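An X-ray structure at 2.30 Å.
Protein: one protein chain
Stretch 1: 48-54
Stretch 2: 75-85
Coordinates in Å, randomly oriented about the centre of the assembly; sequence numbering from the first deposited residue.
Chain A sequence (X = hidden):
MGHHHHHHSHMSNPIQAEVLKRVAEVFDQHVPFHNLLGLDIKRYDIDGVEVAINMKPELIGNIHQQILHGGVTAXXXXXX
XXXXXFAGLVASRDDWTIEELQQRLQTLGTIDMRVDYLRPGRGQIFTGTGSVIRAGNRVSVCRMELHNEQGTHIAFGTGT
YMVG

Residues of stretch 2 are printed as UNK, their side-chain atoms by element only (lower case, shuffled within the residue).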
# COMPACT_ATOMS: atom_id res chain seq x y z
N GLY A 48 -0.58 24.09 3.25
CA GLY A 48 -1.11 22.88 2.65
C GLY A 48 -2.34 23.16 1.81
O GLY A 48 -2.45 24.21 1.18
N VAL A 49 -3.28 22.23 1.81
CA VAL A 49 -4.48 22.40 1.01
C VAL A 49 -5.72 21.88 1.70
O VAL A 49 -5.66 20.97 2.52
CB VAL A 49 -4.36 21.65 -0.33
CG1 VAL A 49 -4.22 20.15 -0.07
CG2 VAL A 49 -5.59 21.93 -1.20
N GLU A 50 -6.86 22.47 1.37
CA GLU A 50 -8.12 22.04 1.91
C GLU A 50 -9.00 21.83 0.70
O GLU A 50 -9.20 22.76 -0.10
CB GLU A 50 -8.73 23.09 2.84
CG GLU A 50 -10.17 22.81 3.24
CD GLU A 50 -10.57 23.51 4.52
OE1 GLU A 50 -11.78 23.55 4.84
OE2 GLU A 50 -9.67 24.03 5.22
N VAL A 51 -9.49 20.61 0.54
CA VAL A 51 -10.35 20.26 -0.57
C VAL A 51 -11.71 19.89 -0.01
O VAL A 51 -11.81 19.21 1.02
CB VAL A 51 -9.78 19.06 -1.37
CG1 VAL A 51 -10.76 18.62 -2.43
CG2 VAL A 51 -8.47 19.46 -2.01
N ALA A 52 -12.76 20.36 -0.67
CA ALA A 52 -14.12 20.08 -0.24
C ALA A 52 -14.96 19.67 -1.43
O ALA A 52 -14.69 20.07 -2.57
CB ALA A 52 -14.73 21.30 0.44
N ILE A 53 -15.98 18.88 -1.16
CA ILE A 53 -16.89 18.40 -2.18
C ILE A 53 -18.23 18.13 -1.50
O ILE A 53 -18.31 17.37 -0.53
CB ILE A 53 -16.34 17.09 -2.83
CG1 ILE A 53 -17.34 16.55 -3.86
CG2 ILE A 53 -16.05 16.04 -1.75
CD1 ILE A 53 -16.81 15.37 -4.66
N ASN A 54 -19.28 18.76 -1.99
CA ASN A 54 -20.60 18.56 -1.40
C ASN A 54 -21.18 17.27 -1.92
O ASN A 54 -20.89 16.85 -3.03
CB ASN A 54 -21.54 19.71 -1.75
CG ASN A 54 -20.98 21.04 -1.35
OD1 ASN A 54 -20.61 21.26 -0.20
ND2 ASN A 54 -20.91 21.95 -2.31
N UNK A 75 -10.58 9.67 -5.14
CA UNK A 75 -10.30 10.81 -6.02
C UNK A 75 -9.87 12.02 -5.19
O UNK A 75 -8.86 12.67 -5.49
c UNK A 75 -11.28 12.43 -7.72
c UNK A 75 -11.54 11.19 -6.88
o UNK A 75 -11.85 10.11 -7.77
N UNK A 76 -10.63 12.32 -4.14
CA UNK A 76 -10.32 13.46 -3.27
C UNK A 76 -8.98 13.30 -2.55
O UNK A 76 -8.17 14.22 -2.51
c UNK A 76 -12.75 13.91 -2.87
c UNK A 76 -11.42 13.66 -2.20
c UNK A 76 -11.04 14.83 -1.28
N UNK A 77 -8.73 12.12 -2.00
CA UNK A 77 -7.48 11.88 -1.29
C UNK A 77 -6.26 12.04 -2.20
O UNK A 77 -5.24 12.57 -1.77
c UNK A 77 -8.58 8.79 0.83
c UNK A 77 -7.49 10.48 -0.66
c UNK A 77 -8.46 10.28 0.50
c UNK A 77 -7.97 11.04 1.71
N UNK A 78 -6.37 11.59 -3.45
CA UNK A 78 -5.26 11.69 -4.41
C UNK A 78 -4.96 13.15 -4.77
O UNK A 78 -3.79 13.56 -4.83
o UNK A 78 -3.19 10.93 -6.11
c UNK A 78 -4.33 10.82 -6.61
c UNK A 78 -5.55 10.91 -5.69
o UNK A 78 -4.51 10.62 -7.83
N UNK A 79 -6.01 13.91 -5.02
CA UNK A 79 -5.89 15.33 -5.35
C UNK A 79 -5.31 16.12 -4.18
O UNK A 79 -4.45 16.99 -4.37
c UNK A 79 -7.80 15.19 -6.98
c UNK A 79 -7.12 17.42 -6.01
c UNK A 79 -7.26 15.92 -5.74
N UNK A 80 -5.77 15.82 -2.97
CA UNK A 80 -5.25 16.49 -1.78
C UNK A 80 -3.76 16.18 -1.70
O UNK A 80 -2.93 17.06 -1.45
c UNK A 80 -7.30 16.55 -0.31
c UNK A 80 -5.05 16.34 0.72
c UNK A 80 -5.91 15.97 -0.48
N UNK A 81 -3.41 14.91 -1.93
CA UNK A 81 -2.02 14.50 -1.86
C UNK A 81 -1.12 15.18 -2.88
O UNK A 81 0.01 15.56 -2.56
N UNK A 82 -1.61 15.34 -4.10
CA UNK A 82 -0.83 15.98 -5.14
C UNK A 82 -0.56 17.44 -4.83
O UNK A 82 0.57 17.90 -4.94
N UNK A 83 -1.60 18.16 -4.43
CA UNK A 83 -1.47 19.57 -4.09
C UNK A 83 -0.60 19.77 -2.84
O UNK A 83 0.15 20.75 -2.74
c UNK A 83 -5.14 20.63 -4.92
c UNK A 83 -3.67 20.31 -5.20
c UNK A 83 -2.86 20.19 -3.90
c UNK A 83 -3.04 21.39 -6.06
N UNK A 84 -0.69 18.82 -1.91
CA UNK A 84 0.10 18.88 -0.68
C UNK A 84 1.57 18.70 -1.06
O UNK A 84 2.45 19.39 -0.56
c UNK A 84 0.63 17.74 1.55
o UNK A 84 -1.67 17.85 0.69
c UNK A 84 -0.29 17.73 0.30
N UNK A 85 1.81 17.75 -1.96
CA UNK A 85 3.16 17.47 -2.41
C UNK A 85 3.75 18.69 -3.11
O UNK A 85 4.89 19.06 -2.85
c UNK A 85 3.16 16.27 -3.34

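Position 75 carries three side-chain atoms, a CB bonded to one oxygen and one carbon; a branched CB with a hydroxyl defines Thr75. Its nearest side-chain approach to stretch 1 is 7.0 Å, from Thr75 CG2 to Ile53 CD1, so it makes no contact, and its hydroxyl is hydrogen-bonded elsewhere in the structure. Position 76 has three carbons, the CB bearing the other two, which is the valine fork. Its CA-to-CB bond points toward the strand, and its methyls meet Val51 and Ile53. As Val76, its CG1 lies 4.0 Å from Val51 CG1 and its CG2 4.1 Å from Ile53 CG2.

Position 77 shows four carbons forked at the second, the pattern of leucine; Leu77 is out of reach of the strand. At 78 two carbons end in two oxygens on the second, a short carboxylate, hence Asp78, also out of reach and hydrogen-bonded elsewhere through OD2.

Position 79 again has three carbons forked at CB. The CA-to-CB bond of Val79 points sideways, and its nearest approach is 4.7 Å, from Val79 CG1 to Val51 CG2, just beyond the contact limit. Position 80 repeats the fork, but its methyls touch both Val49 and Val51, so here Val80 is central: its CG2 is 3.6 Å from Val51 CG2 and its CG1 4.0 Å from Val49 CG1. The CA atoms of Val51 and Val80, 6.5 Å apart, set the register.

Positions 81 and 82 have no atoms beyond the backbone, so they are Gly81 and Gly82. A CB modelled on either would find nothing of stretch 1 within 5.5 Å, so this contact gives no reason for their lack of side chains.

Position 83 has four carbons forked at the second and reaches Val49. This is Leu83, with chi1 in m and chi2 in t; its CD1 sits 4.0 Å from Val49 CG2. Position 84 has one oxygen and one carbon on CB, with the oxygen close to Val49. Thr84 OG1 lies 3.5 Å from Val49 CG1, yet it donates its hydrogen bond within the helix, to Val80 O at 2.6 Å, so the hydroxyl is satisfied beside an apolar neighbour. Position 85 has a single side-chain carbon, Ala85, out of reach.

The helix runs nearly antiparallel to the strand, at 159°, with axes 8.5 Å apart at closest approach. Strand alternation turns Val49, Val51 and Ile53 toward the helix and Glu50 and Ala52 away. No hydrogen bond crosses between the stretches; the 349 Å² they bury, both sides summed, reflects predominantly apolar side-chain packing.

Stretch 2 75-85: TVLDVVGGLTA
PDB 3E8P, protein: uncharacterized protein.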